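Local coordinates for protein FKBO (Streptomyces hygroscopicus, PDB 4BPS) that hydrolyses chorismate to a dihydroxycyclohexadiene carboxylate and pyruvate, a step in making the immunosuppressants FK506 and FK520, at residues D292-K297 with S319-A324. Sequence-based numbering, arbitrary orientation.
Sequences DVDHLK and STAAVA
L296 and V323 pair in parallel on neighbouring strands. L296 bonds to the residues on each side of V323: its N gives to A322 O (2.9 Å) and its O accepts A324 N (2.9 Å). CA-H...O contacts from V323 to L296 O and from K297 to A324 O add to this ladder.

One step earlier a side chain takes over. D294 has CG anti to its backbone N (chi1 -159°), beside the carbonyl carbon. Its OD1 accepts A322 N at 2.8 Å, met nearly along the C-O axis. The same OD1 accepts H295 N at 2.8 Å from above the carboxylate plane. It also sits over one face of the H295 ring, toward the rim. An alanine at D294 would probably leave A322 N and H295 N without their shared acceptor, freeing the corner at H295 to shift.

Apolar contacts lie on the face with L296 and V323. L296 CD1 touches A321 CB (3.9 Å) and V323 CG2 (4.0 Å), and L296 also meets M270 of helix 259-274. On the other face lie K297 and A324, both against F24 and F72. K297 NZ forms salt bridges with E74 and E340 and a hydrogen bond with Y140. The K297 side chain is about 8 Å from that of E338, the catalytic proton acceptor. A322 CB approaches H295 CD2 at 3.8 Å.

The contact joins the two parallel strands, 296-300 and 323-327, of a beta-alpha-beta unit whose helix is 306-314. A side-chain oxygen, in place of a backbone carbonyl, holds A322 N before the corner at H295.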
ATOM      1  N   ASP A 292       7.706   8.998  14.849  1.00  7.30           N
ATOM      2  CA  ASP A 292       8.756   8.611  13.905  1.00  7.31           C
ATOM      3  C   ASP A 292       8.212   8.311  12.514  1.00  6.70           C
ATOM      4  O   ASP A 292       8.981   8.200  11.564  1.00  8.34           O
ATOM      5  CB  ASP A 292       9.480   7.345  14.372  1.00  8.25           C
ATOM      6  CG  ASP A 292      10.179   7.501  15.695  1.00  8.82           C
ATOM      7  OD1 ASP A 292      10.566   8.629  16.054  1.00 10.23           O
ATOM      8  OD2 ASP A 292      10.350   6.446  16.363  1.00  9.12           O
ATOM      9  N   VAL A 293       6.891   8.157  12.389  1.00  6.40           N
ATOM     10  CA  VAL A 293       6.315   7.751  11.117  1.00  6.53           C
ATOM     11  C   VAL A 293       6.206   8.967  10.205  1.00  6.54           C
ATOM     12  O   VAL A 293       5.963  10.095  10.646  1.00  6.56           O
ATOM     13  CB  VAL A 293       4.937   7.061  11.339  1.00  6.78           C
ATOM     14  CG1 VAL A 293       4.379   6.539  10.020  1.00  6.99           C
ATOM     15  CG2 VAL A 293       5.057   5.914  12.337  1.00  7.27           C
ATOM     16  N   ASP A 294       6.406   8.746   8.911  1.00  6.56           N
ATOM     17  CA  ASP A 294       6.366   9.835   7.939  1.00  6.59           C
ATOM     18  C   ASP A 294       5.690   9.325   6.656  1.00  5.67           C
ATOM     19  O   ASP A 294       5.387   8.132   6.509  1.00  6.36           O
ATOM     20  CB  ASP A 294       7.800  10.314   7.687  1.00  7.77           C
ATOM     21  CG  ASP A 294       7.898  11.730   7.118  1.00  8.62           C
ATOM     22  OD1 ASP A 294       6.887  12.392   6.801  1.00  8.35           O
ATOM     23  OD2 ASP A 294       9.071  12.163   6.967  1.00 11.16           O
ATOM     24  N   HIS A 295       5.418  10.257   5.743  1.00  5.96           N
ATOM     25  CA  HIS A 295       4.792   9.958   4.455  1.00  5.74           C
ATOM     26  C   HIS A 295       3.544   9.110   4.648  1.00  5.76           C
ATOM     27  O   HIS A 295       3.358   8.026   4.080  1.00  6.15           O
ATOM     28  CB  HIS A 295       5.807   9.393   3.458  1.00  6.04           C
ATOM     29  CG  HIS A 295       6.884  10.387   3.185  1.00  6.50           C
ATOM     30  ND1 HIS A 295       8.102  10.350   3.833  1.00  7.34           N
ATOM     31  CD2 HIS A 295       6.872  11.534   2.454  1.00  7.39           C
ATOM     32  CE1 HIS A 295       8.803  11.417   3.483  1.00  8.04           C
ATOM     33  NE2 HIS A 295       8.086  12.149   2.645  1.00  8.15           N
ATOM     34  N   LEU A 296       2.660   9.662   5.466  1.00  5.73           N
ATOM     35  CA  LEU A 296       1.403   9.012   5.793  1.00  5.74           C
ATOM     36  C   LEU A 296       0.303   9.396   4.828  1.00  5.49           C
ATOM     37  O   LEU A 296       0.175  10.563   4.455  1.00  5.96           O
ATOM     38  CB  LEU A 296       0.970   9.359   7.214  1.00  6.27           C
ATOM     39  CG  LEU A 296       1.961   8.938   8.311  1.00  6.90           C
ATOM     40  CD1 LEU A 296       2.793  10.111   8.814  1.00  7.08           C
ATOM     41  CD2 LEU A 296       1.211   8.295   9.465  1.00  7.52           C
ATOM     42  N   LYS A 297      -0.494   8.403   4.460  1.00  5.18           N
ATOM     43  CA  LYS A 297      -1.758   8.633   3.773  1.00  5.50           C
ATOM     44  C   LYS A 297      -2.877   8.201   4.704  1.00  5.02           C
ATOM     45  O   LYS A 297      -2.809   7.113   5.293  1.00  5.25           O
ATOM     46  CB  LYS A 297      -1.823   7.895   2.437  1.00  6.26           C
ATOM     47  CG  LYS A 297      -0.862   8.538   1.418  1.00  7.13           C
ATOM     48  CD  LYS A 297      -0.137   7.544   0.543  1.00  7.36           C
ATOM     49  CE  LYS A 297      -1.095   6.757  -0.280  1.00  6.92           C
ATOM     50  NZ  LYS A 297      -0.422   5.534  -0.874  1.00  6.70           N
ATOM     51  N   SER A 319       4.501  16.981  13.971  1.00  9.49           N
ATOM     52  CA  SER A 319       4.133  18.155  13.184  1.00 11.31           C
ATOM     53  C   SER A 319       4.945  18.261  11.894  1.00 10.90           C
ATOM     54  O   SER A 319       4.529  18.942  10.948  1.00 13.17           O
ATOM     55  CB  SER A 319       4.317  19.434  13.992  1.00 13.63           C
ATOM     56  OG  SER A 319       5.686  19.708  14.232  1.00 14.31           O
ATOM     57  N   THR A 320       6.097  17.590  11.825  1.00 10.15           N
ATOM     58  CA  THR A 320       6.935  17.654  10.627  1.00 11.56           C
ATOM     59  C   THR A 320       6.635  16.519   9.649  1.00 10.29           C
ATOM     60  O   THR A 320       7.235  16.488   8.574  1.00 12.58           O
ATOM     61  CB  THR A 320       8.440  17.647  10.985  1.00 15.11           C
ATOM     62  OG1 THR A 320       8.721  16.513  11.808  1.00 17.43           O
ATOM     63  CG2 THR A 320       8.853  18.946  11.732  1.00 17.07           C
ATOM     64  N   ALA A 321       5.750  15.587  10.010  1.00  8.75           N
ATOM     65  CA  ALA A 321       5.456  14.466   9.123  1.00  8.97           C
ATOM     66  C   ALA A 321       4.652  14.947   7.936  1.00  8.72           C
ATOM     67  O   ALA A 321       3.745  15.758   8.086  1.00  9.55           O
ATOM     68  CB  ALA A 321       4.680  13.383   9.885  1.00 10.12           C
ATOM     69  N   ALA A 322       4.975  14.428   6.750  1.00  8.43           N
ATOM     70  CA  ALA A 322       4.143  14.616   5.575  1.00  8.71           C
ATOM     71  C   ALA A 322       2.912  13.728   5.723  1.00  8.06           C
ATOM     72  O   ALA A 322       3.043  12.512   5.899  1.00  8.16           O
ATOM     73  CB  ALA A 322       4.948  14.248   4.329  1.00  9.70           C
ATOM     74  N   VAL A 323       1.735  14.350   5.667  1.00  8.27           N
ATOM     75  CA  VAL A 323       0.469  13.654   5.858  1.00  9.64           C
ATOM     76  C   VAL A 323      -0.486  14.107   4.760  1.00  9.56           C
ATOM     77  O   VAL A 323      -0.628  15.302   4.528  1.00 12.28           O
ATOM     78  CB  VAL A 323      -0.131  13.954   7.261  1.00 11.57           C
ATOM     79  CG1 VAL A 323      -1.415  13.206   7.455  1.00 12.79           C
ATOM     80  CG2 VAL A 323       0.837  13.587   8.391  1.00 12.17           C
ATOM     81  N   ALA A 324      -1.061  13.150   4.047  1.00  7.00           N
ATOM     82  CA  ALA A 324      -2.025  13.442   2.991  1.00  7.13           C
ATOM     83  C   ALA A 324      -3.333  12.748   3.306  1.00  6.47           C
ATOM     84  O   ALA A 324      -3.377  11.525   3.460  1.00  7.17           O
ATOM     85  CB  ALA A 324      -1.507  12.939   1.657  1.00  8.03           C
TER